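Local coordinates for D-psicose 3-epimerase (Agrobacterium tumefaciens, PDB 2HK0), which interconverts D-fructose and D-psicose by epimerisation at C3, probably with the help of a bound metal ion, at residues I53-A57 with H58-E62; D158-D162 with L163-L167; K191-K195 with N196-V200; G271-G274 with S275-V279. All blocks are in the same frame, centred on the assembly; numbering follows the deposited sequence.

Interaction 1. Residues I53-A57 with H58-E62; sequences IEVAA and HHINE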
# COMPACT_ATOMS: atom_id res chain seq x y z
N ILE A 53 -30.51 3.04 1.64
CA ILE A 53 -30.61 2.54 0.27
C ILE A 53 -30.58 3.82 -0.56
O ILE A 53 -31.32 4.76 -0.28
CB ILE A 53 -31.90 1.73 -0.02
CG1 ILE A 53 -31.94 1.36 -1.51
CG2 ILE A 53 -33.15 2.53 0.34
CD1 ILE A 53 -33.12 0.44 -1.92
N GLU A 54 -29.69 3.87 -1.55
CA GLU A 54 -29.62 5.05 -2.39
C GLU A 54 -30.37 4.73 -3.66
O GLU A 54 -30.19 3.67 -4.26
CB GLU A 54 -28.18 5.43 -2.71
CG GLU A 54 -28.10 6.64 -3.63
CD GLU A 54 -26.84 7.47 -3.42
OE1 GLU A 54 -26.67 8.01 -2.32
OE2 GLU A 54 -26.02 7.59 -4.36
N VAL A 55 -31.18 5.69 -4.06
CA VAL A 55 -32.05 5.58 -5.22
C VAL A 55 -31.78 6.66 -6.27
O VAL A 55 -31.12 7.66 -5.98
CB VAL A 55 -33.50 5.70 -4.69
CG1 VAL A 55 -34.43 6.04 -5.79
CG2 VAL A 55 -33.89 4.37 -4.00
N ALA A 56 -32.29 6.46 -7.49
CA ALA A 56 -32.13 7.43 -8.58
C ALA A 56 -33.33 8.39 -8.61
O ALA A 56 -34.48 7.95 -8.69
CB ALA A 56 -32.01 6.72 -9.91
N ALA A 57 -33.05 9.69 -8.56
CA ALA A 57 -34.10 10.70 -8.54
C ALA A 57 -35.12 10.68 -9.68
O ALA A 57 -36.30 10.91 -9.43
CB ALA A 57 -33.47 12.08 -8.45
N HIS A 58 -34.68 10.39 -10.90
CA HIS A 58 -35.60 10.38 -12.04
C HIS A 58 -36.79 9.45 -11.83
O HIS A 58 -37.92 9.77 -12.22
CB HIS A 58 -34.86 10.03 -13.35
CG HIS A 58 -34.82 8.57 -13.67
ND1 HIS A 58 -34.11 7.66 -12.93
CD2 HIS A 58 -35.42 7.86 -14.66
CE1 HIS A 58 -34.26 6.45 -13.45
NE2 HIS A 58 -35.05 6.55 -14.50
N HIS A 59 -36.55 8.30 -11.21
CA HIS A 59 -37.62 7.35 -10.93
C HIS A 59 -38.68 8.02 -10.07
O HIS A 59 -39.88 7.83 -10.26
CB HIS A 59 -37.07 6.15 -10.16
CG HIS A 59 -36.60 5.03 -11.03
ND1 HIS A 59 -37.44 4.35 -11.89
CD2 HIS A 59 -35.39 4.45 -11.16
CE1 HIS A 59 -36.76 3.41 -12.51
NE2 HIS A 59 -35.51 3.45 -12.09
N ILE A 60 -38.21 8.80 -9.11
CA ILE A 60 -39.08 9.49 -8.17
C ILE A 60 -40.08 10.45 -8.82
O ILE A 60 -41.21 10.57 -8.36
CB ILE A 60 -38.22 10.23 -7.12
CG1 ILE A 60 -37.36 9.19 -6.38
CG2 ILE A 60 -39.09 11.01 -6.16
CD1 ILE A 60 -36.41 9.76 -5.35
N ASN A 61 -39.68 11.12 -9.90
CA ASN A 61 -40.56 12.06 -10.58
C ASN A 61 -41.72 11.42 -11.32
O ASN A 61 -42.62 12.11 -11.80
CB ASN A 61 -39.76 12.93 -11.55
CG ASN A 61 -38.87 13.92 -10.85
OD1 ASN A 61 -39.20 14.38 -9.75
ND2 ASN A 61 -37.76 14.28 -11.47
N GLU A 62 -41.71 10.10 -11.42
CA GLU A 62 -42.77 9.41 -12.14
C GLU A 62 -43.85 8.79 -11.27
O GLU A 62 -44.91 8.40 -11.76
CB GLU A 62 -42.17 8.34 -13.06
CG GLU A 62 -41.44 8.95 -14.24
CD GLU A 62 -42.16 10.18 -14.78
OE1 GLU A 62 -43.37 10.08 -15.07
OE2 GLU A 62 -41.51 11.24 -14.92

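Interaction 2. Residues D158-D162 with L163-L167; sequences DFAND and LGINL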
# COMPACT_ATOMS: atom_id res chain seq x y z
N ASP A 158 -31.31 27.57 -2.05
CA ASP A 158 -32.31 27.99 -1.07
C ASP A 158 -33.56 27.12 -1.16
O ASP A 158 -34.16 26.77 -0.14
CB ASP A 158 -32.68 29.46 -1.26
CG ASP A 158 -31.53 30.42 -0.88
OD1 ASP A 158 -30.56 29.99 -0.22
OD2 ASP A 158 -31.63 31.62 -1.24
N PHE A 159 -33.96 26.76 -2.38
CA PHE A 159 -35.14 25.92 -2.56
C PHE A 159 -34.90 24.58 -1.86
O PHE A 159 -35.75 24.10 -1.13
CB PHE A 159 -35.41 25.72 -4.07
CG PHE A 159 -36.73 25.06 -4.37
CD1 PHE A 159 -36.85 23.68 -4.35
CD2 PHE A 159 -37.85 25.84 -4.69
CE1 PHE A 159 -38.07 23.06 -4.64
CE2 PHE A 159 -39.07 25.24 -4.98
CZ PHE A 159 -39.19 23.84 -4.96
N ALA A 160 -33.72 24.01 -2.07
CA ALA A 160 -33.37 22.74 -1.43
C ALA A 160 -33.33 22.92 0.09
O ALA A 160 -33.82 22.09 0.85
CB ALA A 160 -32.00 22.25 -1.93
N ASN A 161 -32.72 24.02 0.52
CA ASN A 161 -32.59 24.30 1.94
C ASN A 161 -33.93 24.41 2.66
O ASN A 161 -34.06 23.99 3.81
CB ASN A 161 -31.78 25.58 2.16
CG ASN A 161 -31.51 25.85 3.64
OD1 ASN A 161 -31.88 26.90 4.17
ND2 ASN A 161 -30.89 24.89 4.32
N ASP A 162 -34.93 24.96 1.99
CA ASP A 162 -36.23 25.07 2.64
C ASP A 162 -36.78 23.67 2.90
O ASP A 162 -37.55 23.45 3.83
CB ASP A 162 -37.22 25.87 1.78
CG ASP A 162 -36.90 27.36 1.75
OD1 ASP A 162 -36.16 27.84 2.65
OD2 ASP A 162 -37.40 28.06 0.84
N LEU A 163 -36.35 22.70 2.09
CA LEU A 163 -36.81 21.33 2.25
C LEU A 163 -35.88 20.51 3.13
O LEU A 163 -36.05 19.30 3.26
CB LEU A 163 -36.96 20.68 0.86
CG LEU A 163 -37.99 21.34 -0.07
CD1 LEU A 163 -37.90 20.77 -1.49
CD2 LEU A 163 -39.39 21.11 0.51
N GLY A 164 -34.88 21.16 3.73
CA GLY A 164 -33.92 20.47 4.59
C GLY A 164 -33.04 19.51 3.81
O GLY A 164 -32.62 18.47 4.33
N ILE A 165 -32.74 19.87 2.56
CA ILE A 165 -31.94 19.03 1.68
C ILE A 165 -30.54 19.60 1.40
O ILE A 165 -30.40 20.78 1.10
CB ILE A 165 -32.67 18.86 0.29
CG1 ILE A 165 -33.97 18.08 0.48
CG2 ILE A 165 -31.73 18.19 -0.75
CD1 ILE A 165 -34.81 17.92 -0.80
N ASN A 166 -29.52 18.75 1.51
CA ASN A 166 -28.15 19.13 1.21
C ASN A 166 -27.84 18.65 -0.21
O ASN A 166 -28.18 17.52 -0.56
CB ASN A 166 -27.15 18.47 2.18
CG ASN A 166 -27.15 19.13 3.54
OD1 ASN A 166 -27.12 20.35 3.64
ND2 ASN A 166 -27.20 18.33 4.60
N LEU A 167 -27.22 19.52 -1.01
CA LEU A 167 -26.84 19.21 -2.39
C LEU A 167 -25.35 18.85 -2.34
O LEU A 167 -24.51 19.68 -1.96
CB LEU A 167 -27.06 20.44 -3.28
CG LEU A 167 -28.52 20.95 -3.28
CD1 LEU A 167 -28.64 22.26 -4.04
CD2 LEU A 167 -29.42 19.87 -3.90

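Interaction 3. Residues K191-K195 with N196-V200; sequences KDVGK and NNVKV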
# COMPACT_ATOMS: atom_id res chain seq x y z
N LYS A 191 -17.05 26.53 -2.22
CA LYS A 191 -16.83 27.82 -1.55
C LYS A 191 -17.37 28.96 -2.41
O LYS A 191 -17.93 29.92 -1.89
CB LYS A 191 -15.34 28.02 -1.26
CG LYS A 191 -14.85 27.20 -0.08
CD LYS A 191 -13.35 27.37 0.13
CE LYS A 191 -12.88 26.64 1.38
NZ LYS A 191 -11.40 26.84 1.57
N ASP A 192 -17.20 28.85 -3.72
CA ASP A 192 -17.72 29.85 -4.64
C ASP A 192 -19.24 29.90 -4.62
O ASP A 192 -19.84 30.96 -4.81
CB ASP A 192 -17.29 29.57 -6.07
CG ASP A 192 -16.02 30.28 -6.44
OD1 ASP A 192 -15.66 31.24 -5.71
OD2 ASP A 192 -15.38 29.90 -7.45
N VAL A 193 -19.88 28.75 -4.43
CA VAL A 193 -21.33 28.75 -4.40
C VAL A 193 -21.78 29.53 -3.17
O VAL A 193 -22.76 30.27 -3.24
CB VAL A 193 -21.91 27.32 -4.36
CG1 VAL A 193 -23.39 27.37 -3.97
CG2 VAL A 193 -21.76 26.67 -5.76
N GLY A 194 -21.06 29.37 -2.06
CA GLY A 194 -21.37 30.08 -0.83
C GLY A 194 -22.71 29.80 -0.17
O GLY A 194 -23.40 30.71 0.28
N LYS A 195 -23.10 28.53 -0.12
CA LYS A 195 -24.36 28.17 0.50
C LYS A 195 -24.09 27.09 1.54
O LYS A 195 -23.30 26.17 1.32
CB LYS A 195 -25.33 27.66 -0.56
CG LYS A 195 -25.78 28.75 -1.56
CD LYS A 195 -26.74 29.73 -0.92
CE LYS A 195 -27.25 30.76 -1.93
NZ LYS A 195 -28.31 31.62 -1.34
N ASN A 196 -24.72 27.23 2.70
CA ASN A 196 -24.52 26.28 3.79
C ASN A 196 -24.94 24.85 3.50
O ASN A 196 -24.44 23.92 4.13
CB ASN A 196 -25.25 26.75 5.04
CG ASN A 196 -24.77 28.10 5.51
OD1 ASN A 196 -23.57 28.38 5.47
ND2 ASN A 196 -25.70 28.94 5.96
N ASN A 197 -25.87 24.66 2.56
CA ASN A 197 -26.34 23.31 2.27
C ASN A 197 -25.79 22.71 0.97
O ASN A 197 -26.41 21.80 0.41
CB ASN A 197 -27.88 23.27 2.27
CG ASN A 197 -28.48 24.09 1.14
OD1 ASN A 197 -28.03 25.19 0.85
ND2 ASN A 197 -29.51 23.55 0.50
N VAL A 198 -24.67 23.23 0.49
CA VAL A 198 -24.03 22.70 -0.71
C VAL A 198 -22.71 22.15 -0.20
O VAL A 198 -21.92 22.86 0.43
CB VAL A 198 -23.81 23.78 -1.80
CG1 VAL A 198 -23.07 23.18 -2.98
CG2 VAL A 198 -25.19 24.31 -2.28
N LYS A 199 -22.48 20.86 -0.46
CA LYS A 199 -21.32 20.13 0.03
C LYS A 199 -20.55 19.42 -1.08
O LYS A 199 -21.03 19.27 -2.21
CB LYS A 199 -21.80 19.07 1.03
CG LYS A 199 -22.67 19.60 2.17
CD LYS A 199 -21.84 20.43 3.13
CE LYS A 199 -22.71 21.21 4.12
NZ LYS A 199 -23.66 20.33 4.83
N VAL A 200 -19.35 18.96 -0.73
CA VAL A 200 -18.52 18.23 -1.67
C VAL A 200 -18.81 16.75 -1.50
O VAL A 200 -19.10 16.29 -0.39
CB VAL A 200 -17.01 18.47 -1.42
CG1 VAL A 200 -16.18 17.59 -2.35
CG2 VAL A 200 -16.67 19.94 -1.68
O HOH W 1 -20.99 24.72 2.31

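Interaction 4. Residues G271-G274 with S275-V279; sequences GTIG and SDIKV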
# COMPACT_ATOMS: atom_id res chain seq x y z
N GLY A 271 -27.30 -4.60 -20.73
CA GLY A 271 -28.30 -3.59 -20.48
C GLY A 271 -27.72 -2.20 -20.55
O GLY A 271 -26.54 -2.01 -20.87
N THR A 272 -28.55 -1.21 -20.26
CA THR A 272 -28.14 0.19 -20.27
C THR A 272 -27.06 0.49 -19.21
O THR A 272 -26.15 1.27 -19.47
CB THR A 272 -29.36 1.08 -20.01
OG1 THR A 272 -30.37 0.80 -20.99
CG2 THR A 272 -28.98 2.55 -20.11
N ILE A 273 -27.18 -0.11 -18.03
CA ILE A 273 -26.20 0.14 -16.98
C ILE A 273 -24.85 -0.40 -17.46
O ILE A 273 -23.83 0.30 -17.41
CB ILE A 273 -26.62 -0.56 -15.65
CG1 ILE A 273 -27.89 0.10 -15.11
CG2 ILE A 273 -25.50 -0.47 -14.63
CD1 ILE A 273 -28.51 -0.61 -13.94
N GLY A 274 -24.86 -1.64 -17.96
CA GLY A 274 -23.64 -2.26 -18.46
C GLY A 274 -22.89 -1.41 -19.47
O GLY A 274 -21.68 -1.27 -19.39
N SER A 275 -23.61 -0.83 -20.43
CA SER A 275 -22.94 -0.01 -21.42
C SER A 275 -22.63 1.40 -20.91
O SER A 275 -21.60 1.98 -21.27
CB SER A 275 -23.79 0.06 -22.69
OG SER A 275 -24.96 0.81 -22.45
N ASP A 276 -23.51 1.96 -20.08
CA ASP A 276 -23.29 3.30 -19.54
C ASP A 276 -22.13 3.35 -18.55
O ASP A 276 -21.33 4.30 -18.57
CB ASP A 276 -24.56 3.82 -18.85
CG ASP A 276 -25.59 4.35 -19.84
OD1 ASP A 276 -25.26 4.45 -21.04
OD2 ASP A 276 -26.73 4.67 -19.42
N ILE A 277 -22.04 2.35 -17.68
CA ILE A 277 -20.97 2.26 -16.70
C ILE A 277 -19.78 1.52 -17.33
O ILE A 277 -18.76 1.31 -16.69
CB ILE A 277 -21.45 1.53 -15.41
CG1 ILE A 277 -22.68 2.24 -14.83
CG2 ILE A 277 -20.33 1.52 -14.36
CD1 ILE A 277 -22.41 3.69 -14.37
N LYS A 278 -19.93 1.13 -18.59
CA LYS A 278 -18.86 0.47 -19.31
C LYS A 278 -18.34 -0.78 -18.60
O LYS A 278 -17.13 -0.95 -18.42
CB LYS A 278 -17.72 1.45 -19.56
CG LYS A 278 -18.14 2.65 -20.42
CD LYS A 278 -17.00 3.64 -20.62
CE LYS A 278 -17.26 4.56 -21.81
NZ LYS A 278 -18.55 5.28 -21.70
N VAL A 279 -19.26 -1.65 -18.22
CA VAL A 279 -18.92 -2.91 -17.56
C VAL A 279 -18.86 -3.93 -18.70
O VAL A 279 -19.83 -4.63 -18.98
CB VAL A 279 -20.02 -3.29 -16.55
CG1 VAL A 279 -19.62 -4.54 -15.80
CG2 VAL A 279 -20.27 -2.12 -15.57

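Interaction 1. Residues I53-A57 with H58-E62
Ile60 folds back over Ala57 and Val55, bridging the step from barrel strand into a short, loosely bonded helix. Ile60 CB lies 3.1 Å from Ala57 O, close against the carbonyl. Ile60 CG1 sits anti to its own carbonyl carbon (chi1 -60°), which sends the chain back past Ala57 O and toward Ala56 O, 3.9 Å from Ile60 CG1. With chi2 extended, Ile60 CD1 then runs on beside the backbone, 4.0 Å from Ala57 CA, and ends 4.2 Å from Val55 CG1. That last approach is a plain methyl-to-methyl contact, and it touches Val55 near the end of the strand.

The backbone bonds across the bend are all weak. His59 N reaches Ala56 O at 3.3 Å, and Ala57 O takes both Ile60 N, at 2.9 Å but strongly bent (120°), and Asn61 N, longer at 3.4 Å. On its other flank the methyl of Ala56 comes to the edge of the His58 ring, in its plane, with Ala56 CB 3.8 Å from His58 ND1. His58 CE1 sits over one face of the His59 ring, off-centre toward its rim, and His59 NE2 is hydrogen-bonded to Trp34 O. Asn61 is held by side-chain hydrogen bonds to Asn115 and Thr112 of helix 99-118.

Here strand 52-56 leaves the barrel at its C-terminal end and turns directly into helix 57-60, a strand-to-helix junction on the side where TIM barrels, including the xylose isomerase-like family, carry their active sites.

Interaction 2. Residues D158-D162 with L163-L167
Phe159 and Leu163 lie side by side and point the same way, one turn apart where the helix runs out. Phe159 has CG opposite its backbone N (chi1 -170°), which carries the ring along toward Leu163. The two meet obliquely, with Phe159 CE1 3.9 Å from Leu163 CD1. Leu163 CG also rests 3.7 Å from Phe159 O.

Ala160 works from another side of the helix. Its methyl faces the fork of Leu167, about equally far from CG and both branches, 4.0 Å from Ala160 CB to Leu167 CG. The same methyl, Ala160 CB, is 4.1 Å from Ile165 CB, so one small side chain meets two residues of the outgoing chain.

The backbone turns here through a Schellman motif. Gly164, with positive phi (67°), is the C-prime residue. Ile165 N binds Ala160 O at 3.0 Å, and Gly164 N binds Asn161 O at 2.9 Å, fairly straight at 158°. Ala160 O also takes Leu163 N, at 2.9 Å; the two donors reach this carbonyl from opposite faces of its plane, both well out of it.

The chain thereby leaves helix 142-162 and enters strand 166-170, closing the beta-alpha-beta unit that began with strand 123-126. Helix 99-118 lies alongside: Phe159 touches Glu110 and Ser114, Ala160 touches Leu113, and Ile165 touches Val116. Gly164 O is taken up by the side chain of His122, which stands just before strand 123-126.

Interaction 3. Residues K191-K195 with N196-V200
Val193 and Val198 cross at about a right angle, with Val193 CG1 3.9 Å from Val198 CG2. In Val193 the touching branch, CG1, stands opposite its backbone N (chi1 165°), while in Val198 it is CG2, set opposite the carbonyl carbon. The same Val198 CG2 also meets Lys195 CB at 3.8 Å, so one methyl packs against two residues.

Lys195 bends sharply at chi2 (-73°), and its remaining length runs extended away from the turn to a salt bridge between NZ and Asp158. This is the link from helix 183-193 to strand 198-203 in a beta-alpha-beta unit of the TIM barrel: Gly194 leaves the helix with positive phi, and a type I beta turn follows from Lys195 to Val198. The bond closing that turn, Val198 N to Lys195 O, is weak at 3.3 Å. A water bridges two carbonyls, donating to Lys195 O at 2.9 Å and to Val198 O at 2.8 Å.

Asn197 holds CG between its backbone N and carbonyl carbon (chi1 66°), which folds Asn197 OD1 back to 3.9 Å from Lys195 CB. Its ND2 is hydrogen-bonded to Ile165 O and Ala157 O, tying the turn to helix 142-162 and to the residue before strand 166-170.

Interaction 4. Residues G271-G274 with S275-V279
A Schellman motif ends the short helix 271-276: Val279 N bonds to Gly274 O at 2.7 Å, in the carbonyl plane, and a weak bond runs from Lys278 N to Ser275 O. Lys278 is the C-prime residue, with positive phi (55°). Before that, i to i-4 bonds run through the helix, and Ile277 N meets Ile273 O at 2.7 Å, nearly along the C=O axis.

Ser275 adds a side-chain bond. Its OG sits between backbone N and carbonyl carbon (chi1 69°), which turns the Ser275 hydroxyl back to donate to Thr272 O at 3.2 Å. Asp276 N, at 2.8 Å, shares that oxygen from the same face of its plane, so Thr272 O is gripped twice.

Side chains one turn apart run side by side. Thr272 CG2 lies 3.2 Å from Asp276 OD2, a close methyl-to-carboxylate approach, and Ile273 CG2 packs on Ile277 CG1 at 3.9 Å. The polar ends lead elsewhere: Thr272 OG1 to Glu33, and Asp276 OD2 to Trp34 NE1.

The helix follows strand 260-263, the last of the barrel. Side chains from loops pack on it, with Trp34 against Thr272 and Ile273, Phe266 against Ile273 and Trp132 against Asp276, while Lys278 packs on Phe175 of the second subunit.

Interactions 2 and 3 are the same kind of joint, helix running into barrel strand, and they touch: strands 166-170 and 198-203 are neighbours, probably hydrogen-bonded from Leu167 to Asn197 and Lys199. Both are partly buried, yet a Schellman motif makes one and a weakly bonded beta turn with a bridging water the other. Interaction 1 is the most buried and runs the opposite way, strand into helix, with only weak bonds across it. Interaction 4 spans one short helix and its C-terminal exit, has straighter bonds than interaction 1, and lies about 31 Å from interaction 2, centre to centre, on the opposite side of the chain's centre. Trp34 ties it to interaction 1, bonding to His59 and Asp276.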